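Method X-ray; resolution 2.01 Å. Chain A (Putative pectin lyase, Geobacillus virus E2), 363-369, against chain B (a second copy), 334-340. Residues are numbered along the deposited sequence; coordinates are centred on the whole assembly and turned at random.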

ATOM      1  N   ASP A 363      -8.470  12.164  -6.601  1.00 16.55           N
ATOM      2  CA  ASP A 363      -8.428  11.265  -7.742  1.00 19.00           C
ATOM      3  C   ASP A 363      -8.860   9.847  -7.369  1.00 22.08           C
ATOM      4  O   ASP A 363      -8.370   9.278  -6.386  1.00 16.30           O
ATOM      5  N   GLY A 364      -9.765   9.269  -8.166  1.00 19.10           N
ATOM      6  CA  GLY A 364     -10.219   7.913  -7.907  1.00 17.94           C
ATOM      7  C   GLY A 364     -10.986   7.729  -6.614  1.00 18.83           C
ATOM      8  O   GLY A 364     -11.048   6.611  -6.092  1.00 17.73           O
ATOM      9  N   CYS A 365     -11.570   8.792  -6.072  1.00 17.51           N
ATOM     10  CA  CYS A 365     -12.280   8.710  -4.802  1.00 16.11           C
ATOM     11  C   CYS A 365     -13.765   8.517  -5.045  1.00 18.94           C
ATOM     12  O   CYS A 365     -14.269   8.753  -6.143  1.00 19.66           O
ATOM     13  N   SER A 366     -14.475   8.108  -3.998  1.00 16.13           N
ATOM     14  CA  SER A 366     -15.930   8.068  -4.075  1.00 18.54           C
ATOM     15  C   SER A 366     -16.467   8.211  -2.658  1.00 19.90           C
ATOM     16  O   SER A 366     -15.706   8.441  -1.708  1.00 17.29           O
ATOM     17  N   GLY A 367     -17.787   8.133  -2.520  1.00 16.52           N
ATOM     18  CA  GLY A 367     -18.389   8.280  -1.215  1.00 17.45           C
ATOM     19  C   GLY A 367     -19.816   8.771  -1.299  1.00 19.23           C
ATOM     20  O   GLY A 367     -20.348   9.009  -2.373  1.00 20.09           O
ATOM     21  N   GLN A 368     -20.419   8.932  -0.123  1.00 18.52           N
ATOM     22  CA  GLN A 368     -21.821   9.293  -0.064  1.00 18.01           C
ATOM     23  C   GLN A 368     -22.092  10.070   1.211  1.00 19.69           C
ATOM     24  O   GLN A 368     -21.465   9.826   2.247  1.00 19.02           O
ATOM     25  N   TYR A 369     -23.028  11.022   1.116  1.00 16.38           N
ATOM     26  CA  TYR A 369     -23.596  11.752   2.250  1.00 16.88           C
ATOM     27  C   TYR A 369     -22.630  12.798   2.795  1.00 19.58           C
ATOM     28  O   TYR A 369     -22.242  12.759   3.968  1.00 18.06           O
TER
ATOM     29  N   ASP B 334     -20.675  -2.302  -4.751  1.00 16.76           N
ATOM     30  CA  ASP B 334     -20.653  -0.868  -5.005  1.00 16.57           C
ATOM     31  C   ASP B 334     -19.394  -0.202  -4.450  1.00 16.72           C
ATOM     32  O   ASP B 334     -18.912  -0.561  -3.377  1.00 15.90           O
ATOM     33  N   ARG B 335     -18.897   0.788  -5.190  1.00 13.47           N
ATOM     34  CA  ARG B 335     -17.825   1.696  -4.759  1.00 17.28           C
ATOM     35  C   ARG B 335     -16.507   0.962  -4.517  1.00 15.99           C
ATOM     36  O   ARG B 335     -15.686   1.410  -3.735  1.00 14.61           O
ATOM     37  N   ASN B 336     -16.300  -0.167  -5.178  1.00 15.95           N
ATOM     38  CA  ASN B 336     -15.002  -0.801  -5.178  1.00 15.00           C
ATOM     39  C   ASN B 336     -14.030   0.020  -6.032  1.00 17.54           C
ATOM     40  O   ASN B 336     -14.430   0.741  -6.953  1.00 17.02           O
ATOM     41  N   LYS B 337     -12.748  -0.026  -5.669  1.00 15.40           N
ATOM     42  CA  LYS B 337     -11.728   0.787  -6.328  1.00 14.47           C
ATOM     43  C   LYS B 337     -10.642  -0.123  -6.893  1.00 17.99           C
ATOM     44  O   LYS B 337     -10.040  -0.913  -6.155  1.00 18.01           O
ATOM     45  N   ILE B 338     -10.431  -0.040  -8.205  1.00 15.93           N
ATOM     46  CA  ILE B 338      -9.410  -0.798  -8.910  1.00 15.79           C
ATOM     47  C   ILE B 338      -8.453   0.233  -9.492  1.00 16.29           C
ATOM     48  O   ILE B 338      -8.739   0.830 -10.539  1.00 15.13           O
ATOM     49  N   ILE B 339      -7.331   0.476  -8.808  1.00 12.61           N
ATOM     50  CA  ILE B 339      -6.452   1.601  -9.124  1.00 14.68           C
ATOM     51  C   ILE B 339      -5.025   1.104  -9.348  1.00 15.41           C
ATOM     52  O   ILE B 339      -4.448   0.432  -8.484  1.00 13.31           O
ATOM     53  N   GLY B 340      -4.454   1.455 -10.500  1.00 15.73           N
ATOM     54  CA  GLY B 340      -3.085   1.108 -10.825  1.00 12.98           C
ATOM     55  C   GLY B 340      -2.829  -0.380 -10.922  1.00 17.68           C
ATOM     56  O   GLY B 340      -1.705  -0.828 -10.662  1.00 15.25           O
TER

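The two stretches, running 166° apart, meet through van der Waals packing of side chains from chain B against a glycine-rich segment of chain A, with no hydrogen bond between them. B:Arg335, in the loop before the strand, and B:Lys337 and B:Ile339 within it all point toward chain A, while B:Asn336 and B:Ile338 stay out of reach. B:Arg335 covers the most ground. From an m chi1 and an off-rotamer chi2 it extends past A:Ser366, its CD lying 3.6 Å from A:Ser366 OG, and sets one face of its guanidinium over A:Gly367, where B:Arg335 NE lies 3.6 Å from A:Gly367 CA. A:Gln368, t at chi1 and chi2, also points in, but its OE1 remains 4.1 Å from B:Arg335 NH1, too far for a hydrogen bond; NE and NH2 of the arginine find partners elsewhere in the structure. B:Lys337 (m, t, t, p) curls its terminus back so that NZ donates to the carbonyl O of B:Arg335 at 3.0 Å, and NZ lies 3.9 Å from CB of A:Ser366, itself a t rotamer. At the other end, B:Ile339 (m, t) brings CD1 to 3.9 Å from A:Gly364 O. The absence of a side chain at A:Gly364 matters here, since a CB would point toward chain B and sit 3.1 Å from B:Ile339 CD1.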

ATOM      1  CB  ASP A 363      -7.021  11.251  -8.343  1.00 20.66           C
ATOM      2  CG  ASP A 363      -6.924  10.352  -9.556  1.00 30.34           C
ATOM      3  OD1 ASP A 363      -6.075   9.436  -9.562  1.00 37.18           O
ATOM      4  OD2 ASP A 363      -7.718  10.546 -10.508  1.00 38.17           O
ATOM      5  CB  CYS A 365     -12.075   9.977  -3.955  1.00 16.35           C
ATOM      6  SG  CYS A 365     -10.363  10.282  -3.449  1.00 18.98           S
ATOM      7  CB  SER A 366     -16.427   6.796  -4.776  1.00 19.77           C
ATOM      8  OG  SER A 366     -17.754   7.003  -5.250  1.00 23.18           O
ATOM      9  CB  GLN A 368     -22.715   8.037  -0.136  1.00 20.05           C
ATOM     10  CG  GLN A 368     -24.169   8.369  -0.509  1.00 17.34           C
ATOM     11  CD  GLN A 368     -25.032   7.125  -0.604  1.00 27.68           C
ATOM     12  OE1 GLN A 368     -24.580   6.012  -0.312  1.00 25.72           O
ATOM     13  NE2 GLN A 368     -26.288   7.307  -0.999  1.00 25.65           N
ATOM     14  CB  TYR A 369     -24.042  10.804   3.373  1.00 16.70           C
ATOM     15  CG  TYR A 369     -25.184   9.902   2.965  1.00 22.67           C
ATOM     16  CD1 TYR A 369     -26.329  10.426   2.325  1.00 24.82           C
ATOM     17  CD2 TYR A 369     -25.125   8.531   3.192  1.00 19.74           C
ATOM     18  CE1 TYR A 369     -27.381   9.595   1.922  1.00 23.39           C
ATOM     19  CE2 TYR A 369     -26.172   7.705   2.808  1.00 19.35           C
ATOM     20  CZ  TYR A 369     -27.291   8.241   2.177  1.00 25.89           C
ATOM     21  OH  TYR A 369     -28.307   7.397   1.794  1.00 31.44           O
TER
ATOM     22  CB  ASP B 334     -21.867  -0.187  -4.364  1.00 17.08           C
ATOM     23  CG  ASP B 334     -23.193  -0.716  -4.902  1.00 22.99           C
ATOM     24  OD1 ASP B 334     -23.221  -1.261  -6.029  1.00 19.70           O
ATOM     25  OD2 ASP B 334     -24.206  -0.573  -4.188  1.00 23.70           O
ATOM     26  CB  ARG B 335     -18.219   2.505  -3.513  1.00 16.53           C
ATOM     27  CG  ARG B 335     -19.509   3.309  -3.693  1.00 18.07           C
ATOM     28  CD  ARG B 335     -19.485   4.707  -3.092  1.00 17.67           C
ATOM     29  NE  ARG B 335     -19.029   4.757  -1.703  1.00 23.78           N
ATOM     30  CZ  ARG B 335     -19.759   4.432  -0.634  1.00 26.07           C
ATOM     31  NH1 ARG B 335     -21.000   4.002  -0.772  1.00 24.88           N
ATOM     32  NH2 ARG B 335     -19.238   4.534   0.590  1.00 23.47           N
ATOM     33  CB  ASN B 336     -15.131  -2.251  -5.659  1.00 15.77           C
ATOM     34  CG  ASN B 336     -16.101  -3.075  -4.788  1.00 15.96           C
ATOM     35  OD1 ASN B 336     -15.814  -3.330  -3.627  1.00 14.72           O
ATOM     36  ND2 ASN B 336     -17.254  -3.473  -5.349  1.00 12.79           N
ATOM     37  CB  LYS B 337     -11.144   1.809  -5.351  1.00 14.79           C
ATOM     38  CG  LYS B 337     -12.127   2.894  -4.959  1.00 16.11           C
ATOM     39  CD  LYS B 337     -11.808   3.476  -3.587  1.00 17.65           C
ATOM     40  CE  LYS B 337     -12.844   4.524  -3.182  1.00 21.28           C
ATOM     41  NZ  LYS B 337     -14.238   3.980  -3.191  1.00 17.16           N
ATOM     42  CB  ILE B 338      -9.996  -1.685 -10.013  1.00 15.77           C
ATOM     43  CG1 ILE B 338     -11.314  -2.368  -9.589  1.00 19.58           C
ATOM     44  CG2 ILE B 338      -8.938  -2.655 -10.527  1.00 14.14           C
ATOM     45  CD1 ILE B 338     -11.187  -3.470  -8.630  1.00 23.10           C
ATOM     46  CB  ILE B 339      -6.502   2.668  -8.015  1.00 17.37           C
ATOM     47  CG1 ILE B 339      -7.946   3.179  -7.900  1.00 17.41           C
ATOM     48  CG2 ILE B 339      -5.537   3.813  -8.308  1.00 12.59           C
ATOM     49  CD1 ILE B 339      -8.142   4.175  -6.769  1.00 17.96           C
TER